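PDB 5WZJ: pumilio homolog 23, which binds RNA in a sequence-specific way through packed pumilio repeats and probably regulates translation and mRNA stability. Local coordinates for residues R54-A59 with P92-D97; L301-F306 with H333-E338; F310-F315 with W344-P349. All coordinates share one frame; numbering follows the deposited sequence.

Contact 1: R54-A59 with P92-D97; sequences REYEIA and PAIAMD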
loop_
_atom_site.group_PDB
_atom_site.type_symbol
_atom_site.label_atom_id
_atom_site.label_comp_id
_atom_site.label_asym_id
_atom_site.label_seq_id
_atom_site.Cartn_x
_atom_site.Cartn_y
_atom_site.Cartn_z
ATOM N N ARG A 54 -39.950 3.936 -8.676
ATOM C CA ARG A 54 -39.138 4.461 -9.766
ATOM C C ARG A 54 -37.707 4.663 -9.301
ATOM O O ARG A 54 -37.024 5.601 -9.727
ATOM C CB ARG A 54 -39.717 5.757 -10.317
ATOM C CG ARG A 54 -40.287 6.620 -9.261
ATOM C CD ARG A 54 -41.066 7.734 -9.888
ATOM N NE ARG A 54 -41.180 8.853 -8.969
ATOM C CZ ARG A 54 -41.486 10.088 -9.342
ATOM N NH1 ARG A 54 -41.710 10.356 -10.623
ATOM N NH2 ARG A 54 -41.561 11.054 -8.434
ATOM N N GLU A 55 -37.250 3.784 -8.408
ATOM C CA GLU A 55 -35.885 3.851 -7.909
ATOM C C GLU A 55 -34.864 3.848 -9.046
ATOM O O GLU A 55 -33.901 4.619 -9.020
ATOM C CB GLU A 55 -35.640 2.684 -6.952
ATOM C CG GLU A 55 -36.443 2.777 -5.653
ATOM C CD GLU A 55 -37.854 2.194 -5.758
ATOM O OE1 GLU A 55 -38.309 1.853 -6.876
ATOM O OE2 GLU A 55 -38.508 2.088 -4.704
ATOM N N TYR A 56 -35.061 3.000 -10.058
ATOM C CA TYR A 56 -34.069 2.916 -11.128
ATOM C C TYR A 56 -34.001 4.219 -11.911
ATOM O O TYR A 56 -32.908 4.730 -12.195
ATOM C CB TYR A 56 -34.369 1.749 -12.080
ATOM C CG TYR A 56 -33.456 1.778 -13.296
ATOM C CD1 TYR A 56 -32.154 1.309 -13.215
ATOM C CD2 TYR A 56 -33.887 2.306 -14.511
ATOM C CE1 TYR A 56 -31.307 1.348 -14.313
ATOM C CE2 TYR A 56 -33.041 2.354 -15.615
ATOM C CZ TYR A 56 -31.754 1.872 -15.504
ATOM O OH TYR A 56 -30.898 1.913 -16.574
ATOM N N GLU A 57 -35.167 4.756 -12.286
ATOM C CA GLU A 57 -35.215 5.968 -13.096
ATOM C C GLU A 57 -34.588 7.137 -12.356
ATOM O O GLU A 57 -33.837 7.925 -12.940
ATOM C CB GLU A 57 -36.669 6.291 -13.472
ATOM C CG GLU A 57 -37.350 5.301 -14.403
ATOM C CD GLU A 57 -37.586 3.926 -13.789
ATOM O OE1 GLU A 57 -37.677 3.817 -12.548
ATOM O OE2 GLU A 57 -37.669 2.944 -14.560
ATOM N N ILE A 58 -34.867 7.260 -11.062
ATOM C CA ILE A 58 -34.333 8.408 -10.339
ATOM C C ILE A 58 -32.843 8.231 -10.049
ATOM O O ILE A 58 -32.052 9.176 -10.202
ATOM C CB ILE A 58 -35.152 8.647 -9.060
ATOM C CG1 ILE A 58 -36.558 9.110 -9.461
ATOM C CG2 ILE A 58 -34.450 9.693 -8.167
ATOM C CD1 ILE A 58 -37.595 8.925 -8.407
ATOM N N ALA A 59 -32.428 7.025 -9.654
ATOM C CA ALA A 59 -31.031 6.812 -9.279
ATOM C C ALA A 59 -30.094 6.892 -10.475
ATOM O O ALA A 59 -28.902 7.171 -10.311
ATOM C CB ALA A 59 -30.868 5.456 -8.598
ATOM N N PRO A 92 -28.978 -4.310 -9.029
ATOM C CA PRO A 92 -27.890 -4.573 -9.994
ATOM C C PRO A 92 -27.877 -3.611 -11.166
ATOM O O PRO A 92 -26.796 -3.176 -11.580
ATOM C CB PRO A 92 -28.159 -6.019 -10.449
ATOM C CG PRO A 92 -28.898 -6.630 -9.307
ATOM C CD PRO A 92 -29.794 -5.520 -8.797
ATOM N N ALA A 93 -29.046 -3.264 -11.715
ATOM C CA ALA A 93 -29.092 -2.274 -12.790
ATOM C C ALA A 93 -28.672 -0.891 -12.295
ATOM O O ALA A 93 -27.969 -0.159 -13.001
ATOM C CB ALA A 93 -30.494 -2.226 -13.394
ATOM N N ILE A 94 -29.098 -0.503 -11.094
ATOM C CA ILE A 94 -28.621 0.758 -10.529
ATOM C C ILE A 94 -27.102 0.724 -10.384
ATOM O O ILE A 94 -26.389 1.636 -10.826
ATOM C CB ILE A 94 -29.309 1.054 -9.181
ATOM C CG1 ILE A 94 -30.783 1.444 -9.399
ATOM C CG2 ILE A 94 -28.554 2.195 -8.445
ATOM C CD1 ILE A 94 -31.572 1.617 -8.101
ATOM N N ALA A 95 -26.590 -0.354 -9.790
ATOM C CA ALA A 95 -25.169 -0.464 -9.488
ATOM C C ALA A 95 -24.292 -0.492 -10.737
ATOM O O ALA A 95 -23.119 -0.114 -10.663
ATOM C CB ALA A 95 -24.927 -1.718 -8.641
ATOM N N MET A 96 -24.821 -0.917 -11.879
ATOM C CA MET A 96 -24.026 -0.980 -13.102
ATOM C C MET A 96 -24.174 0.263 -13.961
ATOM O O MET A 96 -23.648 0.301 -15.077
ATOM C CB MET A 96 -24.395 -2.232 -13.903
ATOM C CG MET A 96 -23.947 -3.517 -13.186
ATOM S SD MET A 96 -24.762 -5.019 -13.809
ATOM C CE MET A 96 -24.094 -5.109 -15.444
ATOM N N ASP A 97 -24.844 1.289 -13.454
ATOM C CA ASP A 97 -25.048 2.539 -14.175
ATOM C C ASP A 97 -23.973 3.560 -13.796
ATOM O O ASP A 97 -23.514 3.607 -12.650
ATOM C CB ASP A 97 -26.438 3.092 -13.863
ATOM C CG ASP A 97 -26.728 4.378 -14.604
ATOM O OD1 ASP A 97 -27.142 4.280 -15.768
ATOM O OD2 ASP A 97 -26.559 5.468 -14.016
#
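Glu55 O takes two neighbours, one polar and one apolar. It accepts the helical hydrogen bond from Ala59 N at 2.9 Å. From across the contact, the methyl Ile94 CD1 comes to 3.9 Å of Glu55 O. Ile94 and Tyr56 share most of the contact between helix 55-59 and helix 91-95. In Ile94, chi2 of 174° sets CD1 anti to CA and sends this methyl out to the other helix. Both methyls of Ile94 reach Ala59, whose CB lies 3.9 Å from Ile94 CD1 and 4.0 Å from Ile94 CG2. The stem of the same side chain meets the tyrosine ring, with Ile94 CG1 4.1 Å from Tyr56 CD1. The two side chains run past each other in opposite directions. Tyr56 has CG anti to its backbone N (chi1 172°), and its ring reaches over to Ala93. There Tyr56 CE1 rests 3.8 Å from Ala93 CB. The carbonyl Ala93 O lies in the ring plane, at the edge, 3.9 Å from Tyr56 CE1. Glu55 adds little from its side chain, whose end turns away toward Phe83, Asn86 and Ser87. On the other segment, Asp97 OD2 caps the next helix by accepting from Ser99 N and Gly100 N. Ala59 also touches Leu68 of helix 64-74. The contact joins the first pumilio repeat to the second, and its nearest atom is about 6 Å from the bound RNA. Two alanine methyls, an isoleucine and a tyrosine ring meet here. No hydrogen bond crosses between the segments, so the joint depends on apolar packing and not on polar pairing.

Contact 2: L301-F306 with H333-E338; sequences LYNEMF and HARDQE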
loop_
_atom_site.group_PDB
_atom_site.type_symbol
_atom_site.label_atom_id
_atom_site.label_comp_id
_atom_site.label_asym_id
_atom_site.label_seq_id
_atom_site.Cartn_x
_atom_site.Cartn_y
_atom_site.Cartn_z
ATOM N N LEU A 301 -1.094 -23.997 1.033
ATOM C CA LEU A 301 -1.465 -23.532 -0.294
ATOM C C LEU A 301 -0.311 -22.769 -0.939
ATOM O O LEU A 301 -0.019 -22.967 -2.124
ATOM C CB LEU A 301 -2.729 -22.675 -0.185
ATOM C CG LEU A 301 -3.470 -22.343 -1.469
ATOM C CD1 LEU A 301 -4.969 -22.299 -1.209
ATOM C CD2 LEU A 301 -2.979 -21.023 -1.973
ATOM N N TYR A 302 0.377 -21.917 -0.164
ATOM C CA TYR A 302 1.549 -21.214 -0.689
ATOM C C TYR A 302 2.599 -22.201 -1.178
ATOM O O TYR A 302 3.167 -22.030 -2.263
ATOM C CB TYR A 302 2.160 -20.280 0.374
ATOM C CG TYR A 302 3.459 -19.633 -0.097
ATOM C CD1 TYR A 302 4.673 -20.325 -0.022
ATOM C CD2 TYR A 302 3.472 -18.342 -0.642
ATOM C CE1 TYR A 302 5.860 -19.763 -0.481
ATOM C CE2 TYR A 302 4.659 -17.768 -1.096
ATOM C CZ TYR A 302 5.847 -18.489 -1.017
ATOM O OH TYR A 302 7.031 -17.939 -1.468
ATOM N N ASN A 303 2.906 -23.220 -0.367
ATOM C CA ASN A 303 3.977 -24.143 -0.738
ATOM C C ASN A 303 3.652 -24.865 -2.038
ATOM O O ASN A 303 4.540 -25.108 -2.863
ATOM C CB ASN A 303 4.230 -25.154 0.388
ATOM C CG ASN A 303 4.870 -24.510 1.615
ATOM O OD1 ASN A 303 5.344 -23.378 1.554
ATOM N ND2 ASN A 303 4.883 -25.230 2.732
ATOM N N GLU A 304 2.380 -25.206 -2.241
ATOM C CA GLU A 304 1.983 -25.900 -3.461
ATOM C C GLU A 304 2.113 -24.992 -4.684
ATOM O O GLU A 304 2.586 -25.431 -5.742
ATOM C CB GLU A 304 0.554 -26.432 -3.306
ATOM C CG GLU A 304 -0.012 -27.173 -4.526
ATOM C CD GLU A 304 0.526 -28.584 -4.700
ATOM O OE1 GLU A 304 1.438 -28.978 -3.938
ATOM O OE2 GLU A 304 0.037 -29.298 -5.609
ATOM N N MET A 305 1.709 -23.721 -4.562
ATOM C CA MET A 305 1.901 -22.783 -5.666
ATOM C C MET A 305 3.386 -22.591 -5.975
ATOM O O MET A 305 3.795 -22.596 -7.146
ATOM C CB MET A 305 1.228 -21.446 -5.340
ATOM C CG MET A 305 -0.299 -21.558 -5.290
ATOM S SD MET A 305 -1.073 -19.978 -4.902
ATOM C CE MET A 305 -0.844 -19.133 -6.467
ATOM N N PHE A 306 4.206 -22.402 -4.933
ATOM C CA PHE A 306 5.651 -22.275 -5.121
ATOM C C PHE A 306 6.206 -23.448 -5.922
ATOM O O PHE A 306 6.916 -23.264 -6.920
ATOM C CB PHE A 306 6.336 -22.172 -3.751
ATOM C CG PHE A 306 7.822 -21.922 -3.819
ATOM C CD1 PHE A 306 8.704 -22.952 -4.102
ATOM C CD2 PHE A 306 8.332 -20.661 -3.559
ATOM C CE1 PHE A 306 10.075 -22.719 -4.159
ATOM C CE2 PHE A 306 9.691 -20.412 -3.624
ATOM C CZ PHE A 306 10.568 -21.447 -3.912
ATOM N N HIS A 333 6.642 -13.701 0.729
ATOM C CA HIS A 333 5.877 -14.600 1.582
ATOM C C HIS A 333 6.448 -16.010 1.623
ATOM O O HIS A 333 5.764 -16.932 2.075
ATOM C CB HIS A 333 4.411 -14.596 1.142
ATOM C CG HIS A 333 3.750 -13.280 1.381
ATOM N ND1 HIS A 333 3.804 -12.245 0.472
ATOM C CD2 HIS A 333 3.082 -12.802 2.457
ATOM C CE1 HIS A 333 3.177 -11.192 0.968
ATOM N NE2 HIS A 333 2.733 -11.502 2.172
ATOM N N ALA A 334 7.695 -16.192 1.188
ATOM C CA ALA A 334 8.337 -17.495 1.312
ATOM C C ALA A 334 8.391 -17.924 2.778
ATOM O O ALA A 334 8.440 -17.096 3.690
ATOM C CB ALA A 334 9.744 -17.460 0.710
ATOM N N ARG A 335 8.348 -19.238 2.998
ATOM C CA ARG A 335 8.123 -19.785 4.329
ATOM C C ARG A 335 9.371 -20.351 4.998
ATOM O O ARG A 335 9.481 -20.266 6.221
ATOM C CB ARG A 335 7.049 -20.885 4.283
ATOM C CG ARG A 335 5.623 -20.406 3.967
ATOM C CD ARG A 335 5.231 -19.220 4.841
ATOM N NE ARG A 335 3.793 -19.173 5.113
ATOM C CZ ARG A 335 2.884 -18.638 4.297
ATOM N NH1 ARG A 335 3.251 -18.091 3.123
ATOM N NH2 ARG A 335 1.600 -18.652 4.651
ATOM N N ASP A 336 10.315 -20.915 4.248
ATOM C CA ASP A 336 11.407 -21.653 4.873
ATOM C C ASP A 336 12.697 -21.466 4.082
ATOM O O ASP A 336 12.725 -20.860 3.004
ATOM C CB ASP A 336 11.059 -23.146 5.023
ATOM C CG ASP A 336 10.730 -23.824 3.698
ATOM O OD1 ASP A 336 11.415 -23.577 2.684
ATOM O OD2 ASP A 336 9.780 -24.632 3.675
ATOM N N GLN A 337 13.772 -22.028 4.631
ATOM C CA GLN A 337 15.093 -21.814 4.065
ATOM C C GLN A 337 15.303 -22.606 2.784
ATOM O O GLN A 337 16.122 -22.209 1.948
ATOM C CB GLN A 337 16.153 -22.156 5.113
ATOM C CG GLN A 337 15.874 -21.452 6.442
ATOM C CD GLN A 337 16.958 -21.661 7.486
ATOM O OE1 GLN A 337 17.600 -22.712 7.535
ATOM N NE2 GLN A 337 17.165 -20.653 8.331
ATOM N N GLU A 338 14.578 -23.715 2.598
ATOM C CA GLU A 338 14.711 -24.441 1.341
ATOM C C GLU A 338 14.197 -23.598 0.182
ATOM O O GLU A 338 14.823 -23.538 -0.884
ATOM C CB GLU A 338 13.976 -25.780 1.402
ATOM C CG GLU A 338 14.140 -26.601 0.123
ATOM C CD GLU A 338 13.196 -27.803 0.028
ATOM O OE1 GLU A 338 12.602 -28.207 1.054
ATOM O OE2 GLU A 338 13.048 -28.347 -1.087
#
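A junction between successive pumilio repeats, the fifth and the sixth, brings Tyr302 of helix 299-310 against the turn 333-336 that leads into helix 337-347. In Tyr302, chi1 of 175° places CG anti to the backbone N and beside the carbonyl carbon, and the ring beyond it meets the turn. His333 O sits over one ring face, 3.4 Å above the plane and offset toward the rim. The same oxygen accepts a hydrogen bond from Arg335 NH1 at 3.0 Å, with an N-H...O angle of 145°. Arg335 NH1 also lies 3.6 Å from Tyr302 CG, and the guanidinium is tilted 40° from the ring. At the far end of the ring, Tyr302 OH is packed 3.1 Å from Ala334 CA and hydrogen-bonded to Leu330 O. An alanine at Tyr302 would probably leave Leu330 O without this hydroxyl and open a gap beside His333 O and Ala334. Asn303 plays a smaller part: its OD1 approaches Arg335 CG at 3.8 Å and takes a hydrogen bond from Gln339 NE2. Arg335 NH2 is hydrogen-bonded to Ala297 O, so this side chain holds the turn to the preceding repeat. Helix 284-296 flanks the tyrosine through Leu294, and helix 337-347 meets it through Gln339.

Contact 3: F310-F315 with W344-P349; sequences FKNSLF and WEELAP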
loop_
_atom_site.group_PDB
_atom_site.type_symbol
_atom_site.label_atom_id
_atom_site.label_comp_id
_atom_site.label_asym_id
_atom_site.label_seq_id
_atom_site.Cartn_x
_atom_site.Cartn_y
_atom_site.Cartn_z
ATOM N N PHE A 310 5.548 -21.803 -9.790
ATOM C CA PHE A 310 6.594 -20.791 -9.934
ATOM C C PHE A 310 7.997 -21.373 -10.051
ATOM O O PHE A 310 8.823 -20.825 -10.786
ATOM C CB PHE A 310 6.541 -19.817 -8.754
ATOM C CG PHE A 310 5.298 -18.993 -8.738
ATOM C CD1 PHE A 310 5.166 -17.914 -9.606
ATOM C CD2 PHE A 310 4.239 -19.324 -7.906
ATOM C CE1 PHE A 310 4.002 -17.164 -9.634
ATOM C CE2 PHE A 310 3.073 -18.559 -7.910
ATOM C CZ PHE A 310 2.953 -17.490 -8.779
ATOM N N LYS A 311 8.289 -22.452 -9.330
ATOM C CA LYS A 311 9.642 -22.992 -9.316
ATOM C C LYS A 311 10.090 -23.322 -10.737
ATOM O O LYS A 311 9.317 -23.850 -11.539
ATOM C CB LYS A 311 9.706 -24.232 -8.420
ATOM C CG LYS A 311 11.138 -24.772 -8.180
ATOM C CD LYS A 311 11.129 -26.126 -7.460
ATOM C CE LYS A 311 12.535 -26.750 -7.426
ATOM N NZ LYS A 311 12.579 -28.024 -6.651
ATOM N N ASN A 312 11.330 -22.951 -11.060
ATOM C CA ASN A 312 11.987 -23.077 -12.361
ATOM C C ASN A 312 11.561 -22.001 -13.364
ATOM O O ASN A 312 12.142 -21.934 -14.445
ATOM C CB ASN A 312 11.793 -24.462 -13.008
ATOM C CG ASN A 312 12.287 -25.578 -12.115
ATOM O OD1 ASN A 312 13.369 -25.489 -11.554
ATOM N ND2 ASN A 312 11.479 -26.610 -11.946
ATOM N N SER A 313 10.592 -21.140 -13.045
ATOM C CA SER A 313 10.219 -20.047 -13.935
ATOM C C SER A 313 10.494 -18.675 -13.327
ATOM O O SER A 313 10.022 -17.665 -13.862
ATOM C CB SER A 313 8.739 -20.157 -14.322
ATOM O OG SER A 313 8.463 -21.384 -14.988
ATOM N N LEU A 314 11.248 -18.608 -12.233
ATOM C CA LEU A 314 11.305 -17.371 -11.456
ATOM C C LEU A 314 11.907 -16.223 -12.259
ATOM O O LEU A 314 11.403 -15.093 -12.217
ATOM C CB LEU A 314 12.100 -17.598 -10.168
ATOM C CG LEU A 314 11.485 -18.565 -9.148
ATOM C CD1 LEU A 314 12.316 -18.583 -7.863
ATOM C CD2 LEU A 314 10.019 -18.178 -8.852
ATOM N N PHE A 315 12.987 -16.484 -12.998
ATOM C CA PHE A 315 13.635 -15.382 -13.701
ATOM C C PHE A 315 12.801 -14.927 -14.887
ATOM O O PHE A 315 12.651 -13.720 -15.114
ATOM C CB PHE A 315 15.051 -15.760 -14.152
ATOM C CG PHE A 315 15.728 -14.666 -14.935
ATOM C CD1 PHE A 315 16.077 -13.480 -14.319
ATOM C CD2 PHE A 315 15.953 -14.800 -16.295
ATOM C CE1 PHE A 315 16.663 -12.451 -15.030
ATOM C CE2 PHE A 315 16.549 -13.773 -17.017
ATOM C CZ PHE A 315 16.911 -12.599 -16.377
ATOM N N TRP A 344 17.252 -18.094 -4.427
ATOM C CA TRP A 344 18.570 -17.507 -4.637
ATOM C C TRP A 344 19.245 -18.100 -5.867
ATOM O O TRP A 344 19.849 -17.371 -6.660
ATOM C CB TRP A 344 19.440 -17.696 -3.393
ATOM C CG TRP A 344 20.729 -16.942 -3.451
ATOM C CD1 TRP A 344 20.928 -15.620 -3.166
ATOM C CD2 TRP A 344 22.003 -17.471 -3.813
ATOM N NE1 TRP A 344 22.257 -15.292 -3.334
ATOM C CE2 TRP A 344 22.935 -16.415 -3.735
ATOM C CE3 TRP A 344 22.445 -18.736 -4.202
ATOM C CZ2 TRP A 344 24.280 -16.589 -4.030
ATOM C CZ3 TRP A 344 23.774 -18.909 -4.492
ATOM C CH2 TRP A 344 24.682 -17.842 -4.406
ATOM N N GLU A 345 19.122 -19.412 -6.064
ATOM C CA GLU A 345 19.753 -20.046 -7.218
ATOM C C GLU A 345 19.169 -19.538 -8.535
ATOM O O GLU A 345 19.907 -19.324 -9.506
ATOM C CB GLU A 345 19.614 -21.564 -7.128
ATOM C CG GLU A 345 20.495 -22.205 -6.068
ATOM C CD GLU A 345 20.170 -23.678 -5.850
ATOM O OE1 GLU A 345 19.477 -24.272 -6.708
ATOM O OE2 GLU A 345 20.598 -24.236 -4.815
ATOM N N GLU A 346 17.848 -19.342 -8.597
ATOM C CA GLU A 346 17.250 -18.953 -9.871
ATOM C C GLU A 346 17.483 -17.481 -10.192
ATOM O O GLU A 346 17.543 -17.116 -11.373
ATOM C CB GLU A 346 15.743 -19.256 -9.884
ATOM C CG GLU A 346 15.362 -20.744 -9.770
ATOM C CD GLU A 346 13.899 -21.015 -10.166
ATOM O OE1 GLU A 346 13.412 -20.361 -11.112
ATOM O OE2 GLU A 346 13.231 -21.872 -9.532
ATOM N N LEU A 347 17.606 -16.626 -9.178
ATOM C CA LEU A 347 17.556 -15.175 -9.369
ATOM C C LEU A 347 18.856 -14.441 -9.061
ATOM O O LEU A 347 19.161 -13.436 -9.719
ATOM C CB LEU A 347 16.444 -14.571 -8.497
ATOM C CG LEU A 347 15.016 -15.007 -8.821
ATOM C CD1 LEU A 347 14.057 -14.507 -7.749
ATOM C CD2 LEU A 347 14.619 -14.503 -10.196
ATOM N N ALA A 348 19.601 -14.864 -8.040
ATOM C CA ALA A 348 20.799 -14.119 -7.654
ATOM C C ALA A 348 21.827 -13.998 -8.775
ATOM O O ALA A 348 22.347 -12.886 -8.968
ATOM C CB ALA A 348 21.433 -14.740 -6.403
ATOM N N PRO A 349 22.146 -15.052 -9.559
ATOM C CA PRO A 349 23.050 -14.867 -10.708
ATOM C C PRO A 349 22.592 -13.802 -11.695
ATOM O O PRO A 349 23.383 -13.351 -12.527
ATOM C CB PRO A 349 23.049 -16.244 -11.386
ATOM C CG PRO A 349 22.639 -17.195 -10.330
ATOM C CD PRO A 349 21.720 -16.459 -9.419
HETATM O O HOH W 1 14.366 -19.136 -13.330
#
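Glu346 is gripped firmly by the turn at 310-313 and the start of helix 314-318, while the rest of the contact is looser. Its CG is anti to the carbonyl carbon (chi1 -64°). Beyond CG the chain is extended: chi2 of -164° carries CD outward, and the carboxylate meets the backbone opposite. Asn312 N donates to Glu346 OE2 at 2.7 Å, on the syn side but 26° out of the carboxylate plane. Leu314 N donates to Glu346 OE1 at 3.0 Å, nearly along the C-O axis. Leu314 packs closely against the same group, with its CB 3.2 Å from Glu346 OE1. The aliphatic part is more relaxed: Leu347 CD2 lies 3.7 Å from Phe315 CA and 4.0 Å from Leu314 CB, at the edge of the Phe315 ring. A water fills in by donating to Glu346 OE1 (2.7 Å) and accepting from Phe315 N. Asn312 is exposed, and its CB points away from segment 344-349. Lys311 CG passes 3.8 Å from Glu346 OE2, but Lys311 NZ is 6.8 Å from that oxygen, so the opposite charges are not in contact. Phe315 has a cation-pi partner in Arg350. Ser313 holds the N-cap position, yet its side chain makes no capping bond. Glu346 supplies an acceptor for the first turn of helix 314-318 from another helix. Two backbone N-H groups and a donating water would probably favour the ionised carboxylate.

In the fold
Contacts 2 and 3 are neighbours, with centres 14 Å apart, and both use helix 337-347. They join where helix 299-310 ends, through a probable hydrogen bond from Lys311 N to Phe306 O. Contact 1 lies far off near the start of the array, its centre 46 Å from that of contact 2 and 50 Å from that of contact 3. It is mostly buried and apolar, whereas contacts 2 and 3 are only partly buried. Contact 2 links two repeats by polar atoms packed on a ring, with no hydrogen bond across. Contact 3 ties a turn and a helix start to helix 337-347, mainly through one carboxylate that takes two bonds across. Contact 1, like contact 2, spans consecutive repeats.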